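PDB 4NG4: phosphoglycerate kinase from Coxiella burnetii, which catalyses the reversible transfer of a phosphoryl group between ATP and 3-phosphoglycerate in glycolysis. Local coordinates for residues K194-V199 and D217-L222; V321-I326 and G357-A362. All coordinates share one frame; numbering follows the deposited sequence.

Contact 1. Residues K194-V199 and D217-L222; sequences KPLVAV and DKVDQL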
ATOM      1  N   LYS A 194      -0.083 -18.167 -13.475  1.00 42.16           N
ATOM      2  CA  LYS A 194       0.987 -18.928 -12.818  1.00 40.65           C
ATOM      3  C   LYS A 194       2.262 -18.994 -13.678  1.00 40.48           C
ATOM      4  O   LYS A 194       2.210 -18.798 -14.880  1.00 42.15           O
ATOM      5  CB  LYS A 194       0.513 -20.351 -12.463  1.00 41.78           C
ATOM      6  CG  LYS A 194      -0.714 -20.405 -11.528  1.00 42.66           C
ATOM      7  CD  LYS A 194      -0.640 -21.551 -10.467  1.00 42.88           C
ATOM      8  CE  LYS A 194      -2.039 -22.003 -10.005  1.00 44.61           C
ATOM      9  NZ  LYS A 194      -2.130 -22.249  -8.537  1.00 43.33           N
ATOM     10  N   PRO A 195       3.424 -19.227 -13.054  1.00 38.82           N
ATOM     11  CA  PRO A 195       3.676 -19.216 -11.598  1.00 36.50           C
ATOM     12  C   PRO A 195       3.542 -17.823 -10.981  1.00 34.72           C
ATOM     13  O   PRO A 195       3.915 -16.832 -11.615  1.00 34.68           O
ATOM     14  CB  PRO A 195       5.124 -19.710 -11.469  1.00 35.57           C
ATOM     15  CG  PRO A 195       5.678 -19.760 -12.849  1.00 37.37           C
ATOM     16  CD  PRO A 195       4.524 -19.860 -13.797  1.00 39.64           C
ATOM     17  N   LEU A 196       2.974 -17.766  -9.776  1.00 33.27           N
ATOM     18  CA  LEU A 196       2.953 -16.553  -8.983  1.00 31.54           C
ATOM     19  C   LEU A 196       4.188 -16.572  -8.108  1.00 29.60           C
ATOM     20  O   LEU A 196       4.453 -17.580  -7.460  1.00 29.49           O
ATOM     21  CB  LEU A 196       1.705 -16.511  -8.111  1.00 31.66           C
ATOM     22  CG  LEU A 196       1.613 -15.357  -7.108  1.00 30.60           C
ATOM     23  CD1 LEU A 196       1.430 -14.051  -7.843  1.00 30.72           C
ATOM     24  CD2 LEU A 196       0.486 -15.588  -6.116  1.00 30.88           C
ATOM     25  N   VAL A 197       4.937 -15.470  -8.087  1.00 28.49           N
ATOM     26  CA  VAL A 197       6.076 -15.313  -7.171  1.00 26.84           C
ATOM     27  C   VAL A 197       5.913 -14.092  -6.275  1.00 25.60           C
ATOM     28  O   VAL A 197       5.489 -13.035  -6.723  1.00 26.10           O
ATOM     29  CB  VAL A 197       7.395 -15.170  -7.938  1.00 26.88           C
ATOM     30  CG1 VAL A 197       8.540 -14.967  -6.972  1.00 25.74           C
ATOM     31  CG2 VAL A 197       7.641 -16.389  -8.784  1.00 28.11           C
ATOM     32  N   ALA A 198       6.264 -14.233  -5.007  1.00 24.54           N
ATOM     33  CA  ALA A 198       6.127 -13.146  -4.051  1.00 23.72           C
ATOM     34  C   ALA A 198       7.468 -12.904  -3.399  1.00 22.86           C
ATOM     35  O   ALA A 198       7.992 -13.790  -2.731  1.00 23.25           O
ATOM     36  CB  ALA A 198       5.093 -13.504  -3.007  1.00 23.56           C
ATOM     37  N   VAL A 199       8.023 -11.713  -3.597  1.00 22.82           N
ATOM     38  CA  VAL A 199       9.255 -11.273  -2.923  1.00 22.02           C
ATOM     39  C   VAL A 199       8.891 -10.408  -1.723  1.00 21.77           C
ATOM     40  O   VAL A 199       8.120  -9.465  -1.851  1.00 22.20           O
ATOM     41  CB  VAL A 199      10.123 -10.437  -3.882  1.00 22.66           C
ATOM     42  CG1 VAL A 199      11.443 -10.069  -3.251  1.00 20.73           C
ATOM     43  CG2 VAL A 199      10.322 -11.196  -5.194  1.00 23.75           C
ATOM     44  N   ASP A 217      -0.310 -19.719   1.040  1.00 32.36           N
ATOM     45  CA  ASP A 217      -1.408 -20.520   0.498  1.00 34.81           C
ATOM     46  C   ASP A 217      -1.685 -20.237  -0.967  1.00 35.09           C
ATOM     47  O   ASP A 217      -2.599 -20.816  -1.551  1.00 36.97           O
ATOM     48  CB  ASP A 217      -2.691 -20.235   1.261  1.00 36.45           C
ATOM     49  CG  ASP A 217      -2.502 -20.345   2.745  1.00 37.57           C
ATOM     50  OD1 ASP A 217      -1.900 -21.354   3.194  1.00 38.38           O
ATOM     51  OD2 ASP A 217      -2.946 -19.412   3.455  1.00 39.38           O
ATOM     52  N   LYS A 218      -0.911 -19.328  -1.549  1.00 33.40           N
ATOM     53  CA  LYS A 218      -1.216 -18.787  -2.859  1.00 33.51           C
ATOM     54  C   LYS A 218      -0.079 -18.878  -3.862  1.00 32.40           C
ATOM     55  O   LYS A 218      -0.334 -19.053  -5.038  1.00 33.69           O
ATOM     56  CB  LYS A 218      -1.672 -17.330  -2.690  1.00 33.02           C
ATOM     57  CG  LYS A 218      -3.128 -17.239  -2.233  1.00 35.23           C
ATOM     58  CD  LYS A 218      -3.485 -15.950  -1.502  1.00 35.30           C
ATOM     59  CE  LYS A 218      -4.846 -16.103  -0.798  1.00 37.87           C
ATOM     60  NZ  LYS A 218      -5.321 -14.866  -0.097  1.00 39.65           N
ATOM     61  N   VAL A 219       1.168 -18.745  -3.407  1.00 30.58           N
ATOM     62  CA  VAL A 219       2.318 -18.616  -4.301  1.00 29.45           C
ATOM     63  C   VAL A 219       2.902 -19.961  -4.701  1.00 30.35           C
ATOM     64  O   VAL A 219       2.602 -20.984  -4.095  1.00 31.11           O
ATOM     65  CB  VAL A 219       3.437 -17.784  -3.652  1.00 27.61           C
ATOM     66  CG1 VAL A 219       2.873 -16.469  -3.167  1.00 26.87           C
ATOM     67  CG2 VAL A 219       4.112 -18.544  -2.506  1.00 25.57           C
ATOM     68  N   ASP A 220       3.739 -19.941  -5.734  1.00 30.36           N
ATOM     69  CA  ASP A 220       4.495 -21.113  -6.152  1.00 31.11           C
ATOM     70  C   ASP A 220       5.940 -21.022  -5.666  1.00 29.63           C
ATOM     71  O   ASP A 220       6.522 -22.014  -5.237  1.00 29.72           O
ATOM     72  CB  ASP A 220       4.425 -21.252  -7.662  1.00 32.60           C
ATOM     73  CG  ASP A 220       3.019 -21.517  -8.140  1.00 34.70           C
ATOM     74  OD1 ASP A 220       2.567 -22.669  -8.043  1.00 36.03           O
ATOM     75  OD2 ASP A 220       2.350 -20.573  -8.595  1.00 35.88           O
ATOM     76  N   GLN A 221       6.512 -19.826  -5.750  1.00 28.48           N
ATOM     77  CA  GLN A 221       7.817 -19.524  -5.193  1.00 27.04           C
ATOM     78  C   GLN A 221       7.627 -18.378  -4.207  1.00 25.87           C
ATOM     79  O   GLN A 221       6.697 -17.564  -4.378  1.00 25.95           O
ATOM     80  CB  GLN A 221       8.783 -19.088  -6.301  1.00 27.43           C
ATOM     81  CG  GLN A 221       9.362 -20.215  -7.181  1.00 29.18           C
ATOM     82  CD  GLN A 221       8.405 -20.729  -8.270  1.00 31.88           C
ATOM     83  OE1 GLN A 221       7.747 -19.950  -8.964  1.00 34.57           O
ATOM     84  NE2 GLN A 221       8.350 -22.043  -8.431  1.00 32.02           N
ATOM     85  N   LEU A 222       8.475 -18.319  -3.172  1.00 24.72           N
ATOM     86  CA  LEU A 222       8.500 -17.164  -2.251  1.00 23.63           C
ATOM     87  C   LEU A 222       9.933 -16.806  -1.888  1.00 22.58           C
ATOM     88  O   LEU A 222      10.747 -17.684  -1.612  1.00 22.77           O
ATOM     89  CB  LEU A 222       7.712 -17.464  -0.972  1.00 23.91           C
ATOM     90  CG  LEU A 222       7.615 -16.352   0.087  1.00 23.71           C
ATOM     91  CD1 LEU A 222       6.604 -15.307  -0.327  1.00 23.56           C
ATOM     92  CD2 LEU A 222       7.257 -16.921   1.455  1.00 24.29           C
TER
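Val197 lies beside Gln221 and Ala198 beside Leu222, each pair with CA atoms 5.0 Å apart, where strands 196-202 and 221-226 begin side by side in parallel. The pairing opens with a fork at the carbonyl of Leu196: its O accepts the amide N of Asp220 at 3.0 Å and, weakly, that of Gln221. One step on, Ala198 N reaches Gln221 O in a second weak bond. Ahead of the regular pairing, the Asp220 carboxylate stands in for a backbone acceptor. With CG anti to its own carbonyl carbon (chi1 -64°), Asp220 turns OD2 to the amide N of Leu196 at 3.1 Å, using the anti lone pair, so that Asp220 both donates to and accepts from Leu196. Lys194 crosses the Asp220 carboxylate at roughly a right angle, its NZ 4.7 Å from Asp220 OD1: near enough for some attraction but not a salt bridge. On the face that carries Val197 and Gln221, the glutamine chain bends at chi2 (79°) and brings OE1 alongside the valine CG2 and against CB of Pro195, which follows a cis peptide bond. On the face of Ala198 and Leu222 the side-chain contacts are apolar: Ala198 CB touches both Val219 CG1, at 3.7 Å, and Leu222 CD1, while Leu196 CD2 meets the same Val219 methyl. The two strands and helix 209-216 form a beta-alpha-beta unit, with 221-226 at the sheet edge and 196-202 flanked by strand 319-323. Helix 304-316 packs on Val197 and Gln221, and Phe256 of helix 250-263 touches Leu222.

Contact 2. Residues V321-I326 and G357-A362; sequences VWNGPI and GDTLAA. With ADP (adenosine-5'-diphosphate), chain E.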
ATOM      1  N   VAL A 321       4.536 -10.289  -7.033  1.00 26.99           N
ATOM      2  CA  VAL A 321       4.105  -9.371  -5.970  1.00 26.62           C
ATOM      3  C   VAL A 321       5.328  -9.062  -5.117  1.00 25.26           C
ATOM      4  O   VAL A 321       5.892  -9.958  -4.536  1.00 24.79           O
ATOM      5  CB  VAL A 321       2.971  -9.988  -5.097  1.00 26.56           C
ATOM      6  CG1 VAL A 321       2.502  -9.013  -4.052  1.00 25.90           C
ATOM      7  CG2 VAL A 321       1.792 -10.391  -5.952  1.00 28.38           C
ATOM      8  N   TRP A 322       5.751  -7.807  -5.046  1.00 25.35           N
ATOM      9  CA  TRP A 322       7.020  -7.483  -4.391  1.00 24.38           C
ATOM     10  C   TRP A 322       6.909  -6.306  -3.413  1.00 24.48           C
ATOM     11  O   TRP A 322       6.554  -5.200  -3.799  1.00 25.33           O
ATOM     12  CB  TRP A 322       8.082  -7.214  -5.445  1.00 24.88           C
ATOM     13  CG  TRP A 322       9.327  -6.584  -4.933  1.00 24.33           C
ATOM     14  CD1 TRP A 322       9.931  -6.799  -3.723  1.00 23.41           C
ATOM     15  CD2 TRP A 322      10.143  -5.638  -5.619  1.00 24.67           C
ATOM     16  NE1 TRP A 322      11.061  -6.025  -3.614  1.00 22.86           N
ATOM     17  CE2 TRP A 322      11.214  -5.311  -4.770  1.00 24.04           C
ATOM     18  CE3 TRP A 322      10.065  -5.025  -6.863  1.00 26.58           C
ATOM     19  CZ2 TRP A 322      12.197  -4.398  -5.133  1.00 25.67           C
ATOM     20  CZ3 TRP A 322      11.043  -4.112  -7.216  1.00 27.67           C
ATOM     21  CH2 TRP A 322      12.089  -3.804  -6.354  1.00 26.85           C
ATOM     22  N   ASN A 323       7.231  -6.584  -2.148  1.00 23.56           N
ATOM     23  CA  ASN A 323       7.167  -5.640  -1.057  1.00 23.50           C
ATOM     24  C   ASN A 323       8.413  -5.732  -0.210  1.00 22.78           C
ATOM     25  O   ASN A 323       8.532  -6.626   0.624  1.00 22.31           O
ATOM     26  CB  ASN A 323       5.965  -5.952  -0.176  1.00 23.61           C
ATOM     27  CG  ASN A 323       5.997  -5.194   1.143  1.00 23.87           C
ATOM     28  OD1 ASN A 323       5.717  -5.760   2.202  1.00 24.15           O
ATOM     29  ND2 ASN A 323       6.361  -3.916   1.087  1.00 22.98           N
ATOM     30  N   GLY A 324       9.342  -4.813  -0.422  1.00 23.38           N
ATOM     31  CA  GLY A 324      10.523  -4.702   0.428  1.00 22.96           C
ATOM     32  C   GLY A 324      11.836  -4.926  -0.301  1.00 23.21           C
ATOM     33  O   GLY A 324      12.016  -5.946  -0.987  1.00 23.07           O
ATOM     34  N   PRO A 325      12.781  -3.986  -0.148  1.00 23.91           N
ATOM     35  CA  PRO A 325      14.103  -4.157  -0.759  1.00 24.20           C
ATOM     36  C   PRO A 325      14.895  -5.264  -0.058  1.00 23.22           C
ATOM     37  O   PRO A 325      14.737  -5.471   1.158  1.00 22.66           O
ATOM     38  CB  PRO A 325      14.763  -2.808  -0.544  1.00 25.15           C
ATOM     39  CG  PRO A 325      14.161  -2.309   0.741  1.00 25.16           C
ATOM     40  CD  PRO A 325      12.759  -2.871   0.814  1.00 24.40           C
ATOM     41  N   ILE A 326      15.730  -5.964  -0.828  1.00 23.24           N
ATOM     42  CA  ILE A 326      16.417  -7.180  -0.361  1.00 22.24           C
ATOM     43  C   ILE A 326      17.879  -6.930   0.034  1.00 22.67           C
ATOM     44  O   ILE A 326      18.612  -7.871   0.367  1.00 22.09           O
ATOM     45  CB  ILE A 326      16.320  -8.320  -1.394  1.00 22.26           C
ATOM     46  CG1 ILE A 326      16.912  -7.900  -2.740  1.00 23.82           C
ATOM     47  CG2 ILE A 326      14.860  -8.756  -1.572  1.00 21.22           C
ATOM     48  CD1 ILE A 326      18.278  -8.433  -2.984  1.00 25.08           C
ATOM     49  N   GLY A 357       6.707   1.779   1.295  1.00 29.79           N
ATOM     50  CA  GLY A 357       7.408   3.056   1.328  1.00 31.22           C
ATOM     51  C   GLY A 357       8.815   2.944   0.785  1.00 30.95           C
ATOM     52  O   GLY A 357       9.174   3.635  -0.157  1.00 32.70           O
ATOM     53  N   ASP A 358       9.610   2.053   1.360  1.00 29.63           N
ATOM     54  CA  ASP A 358      11.022   1.938   0.981  1.00 29.61           C
ATOM     55  C   ASP A 358      11.228   1.330  -0.415  1.00 29.31           C
ATOM     56  O   ASP A 358      12.130   1.748  -1.137  1.00 29.99           O
ATOM     57  CB  ASP A 358      11.807   1.172   2.055  1.00 28.36           C
ATOM     58  CG  ASP A 358      11.995   1.988   3.345  1.00 30.29           C
ATOM     59  OD1 ASP A 358      12.492   3.149   3.296  1.00 32.77           O
ATOM     60  OD2 ASP A 358      11.644   1.462   4.422  1.00 31.09           O
ATOM     61  N   THR A 359      10.371   0.381  -0.795  1.00 28.51           N
ATOM     62  CA  THR A 359      10.429  -0.270  -2.109  1.00 28.42           C
ATOM     63  C   THR A 359      10.186   0.737  -3.223  1.00 30.26           C
ATOM     64  O   THR A 359      10.925   0.777  -4.201  1.00 31.50           O
ATOM     65  CB  THR A 359       9.371  -1.385  -2.234  1.00 27.77           C
ATOM     66  OG1 THR A 359       9.427  -2.244  -1.080  1.00 27.24           O
ATOM     67  CG2 THR A 359       9.604  -2.208  -3.478  1.00 27.92           C
ATOM     68  N   LEU A 360       9.154   1.563  -3.080  1.00 30.94           N
ATOM     69  CA  LEU A 360       8.958   2.667  -4.015  1.00 32.57           C
ATOM     70  C   LEU A 360      10.194   3.582  -4.032  1.00 33.70           C
ATOM     71  O   LEU A 360      10.607   4.047  -5.092  1.00 35.40           O
ATOM     72  CB  LEU A 360       7.710   3.488  -3.661  1.00 33.42           C
ATOM     73  CG  LEU A 360       6.318   2.844  -3.740  1.00 32.79           C
ATOM     74  CD1 LEU A 360       5.295   3.867  -4.216  1.00 33.69           C
ATOM     75  CD2 LEU A 360       6.271   1.593  -4.616  1.00 31.38           C
ATOM     76  N   ALA A 361      10.778   3.847  -2.865  1.00 33.00           N
ATOM     77  CA  ALA A 361      11.976   4.670  -2.807  1.00 34.16           C
ATOM     78  C   ALA A 361      13.077   4.068  -3.683  1.00 34.11           C
ATOM     79  O   ALA A 361      13.728   4.783  -4.446  1.00 35.80           O
ATOM     80  CB  ALA A 361      12.443   4.830  -1.377  1.00 33.54           C
ATOM     81  N   ALA A 362      13.254   2.747  -3.598  1.00 32.28           N
ATOM     82  CA  ALA A 362      14.219   2.032  -4.456  1.00 32.12           C
ATOM     83  C   ALA A 362      13.889   2.206  -5.941  1.00 33.73           C
ATOM     84  O   ALA A 362      14.702   2.689  -6.719  1.00 35.41           O
ATOM     85  CB  ALA A 362      14.247   0.573  -4.107  1.00 29.73           C
TER
HETATM   86  PB  ADP E 402       9.007  -1.462   2.548  1.00 64.95           P
HETATM   87  O1B ADP E 402       9.539  -1.220   1.157  1.00 64.55           O
HETATM   88  O2B ADP E 402       8.812  -0.188   3.345  1.00 64.53           O
HETATM   89  O3B ADP E 402       7.846  -2.427   2.609  1.00 64.85           O
HETATM   90  PA  ADP E 402      10.299  -2.628   4.830  1.00 66.55           P
HETATM   91  O1A ADP E 402       9.551  -1.585   5.625  1.00 67.34           O
HETATM   92  O2A ADP E 402       9.897  -4.068   5.010  1.00 67.07           O
HETATM   93  O3A ADP E 402      10.218  -2.279   3.250  1.00 65.49           O
HETATM   94  O5' ADP E 402      11.862  -2.452   5.221  1.00 66.67           O
HETATM   95  C5' ADP E 402      12.852  -2.013   4.282  1.00 66.13           C
HETATM   96  C4' ADP E 402      13.962  -1.246   4.988  1.00 66.00           C
HETATM   97  O4' ADP E 402      14.762  -2.159   5.749  1.00 66.11           O
HETATM   98  C3' ADP E 402      14.879  -0.523   3.999  1.00 65.94           C
HETATM   99  O3' ADP E 402      14.883   0.892   4.244  1.00 65.17           O
HETATM  100  C2' ADP E 402      16.252  -1.160   4.180  1.00 65.91           C
HETATM  101  O2' ADP E 402      17.311  -0.202   4.252  1.00 65.35           O
HETATM  102  C1' ADP E 402      16.158  -1.975   5.472  1.00 66.02           C
HETATM  103  N9  ADP E 402      16.900  -3.273   5.356  1.00 65.91           N
HETATM  104  C8  ADP E 402      16.659  -4.270   4.470  1.00 65.24           C
HETATM  105  N7  ADP E 402      17.541  -5.288   4.652  1.00 65.17           N
HETATM  106  C5  ADP E 402      18.364  -4.958   5.668  1.00 64.82           C
HETATM  107  C6  ADP E 402      19.511  -5.580   6.375  1.00 64.00           C
HETATM  108  N6  ADP E 402      19.984  -6.803   6.029  1.00 63.31           N
HETATM  109  N1  ADP E 402      20.072  -4.876   7.392  1.00 64.63           N
HETATM  110  C2  ADP E 402      19.640  -3.651   7.776  1.00 64.66           C
HETATM  111  N3  ADP E 402      18.607  -3.032   7.173  1.00 65.14           N
HETATM  112  C4  ADP E 402      17.940  -3.621   6.133  1.00 65.54           C
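Thr359 presents its two branches to different parts of 321-326. Thr359 CG2, anti to its backbone N, lies over one face of the Trp322 indole, 3.9 Å from the centroid of the six-membered ring and 18° off its normal, a CH-pi contact. OG1 turns instead to the backbone and the nucleotide: Thr359 OG1 accepts a weak, bent bond from Gly324 N at 2.7 Å and donates to ADP O1B in a bond modelled very short, its exact length doubtful. Trp322 NE1 donates to Gly324 O at 2.8 Å; that oxygen lies close to the indole plane, while the donor stands well above the carbonyl plane, and the bond helps to set the ring's rotation. Asn323 directs ND2 to ADP O3B in a weak bond, while its OD1 accepts from Lys208 NZ, which also binds ADP. Pro325 lays CD and CG against the ligand, Pro325 CD 3.6 Å from ADP O3A. At the start of helix 357-365, the amide N of Asp358 gives ADP O2B a nearly straight bond of 3.1 Å and that of Thr359 binds O1B. The beta-phosphate is therefore gripped between the strand end and a helix N-terminus, whose amides and dipole would probably help to offset its negative charge.

How the contacts relate
Both segments of contact 1 precede those of contact 2 in the sequence, and the contact centres lie about 17 Å apart within the nucleotide-binding half of the enzyme. Both reach one parallel sheet: contact 1 through two of its strands, contact 2 through strand 319-323, the neighbour of 196-202. The junction is direct: Val199 N and Val321 O, 2.9 Å apart, probably form a hydrogen bond, as do Val197 O and Val321 N, and Val199 CG1 packs on Trp322 CD1. The pair illustrates a principle of parallel alpha/beta folds: contact 1 builds the sheet at the beginning of its strands, distant from ADP, whereas contact 2 lies at a strand's C-terminal end, where loop and helix start receive the beta-phosphate of ADP.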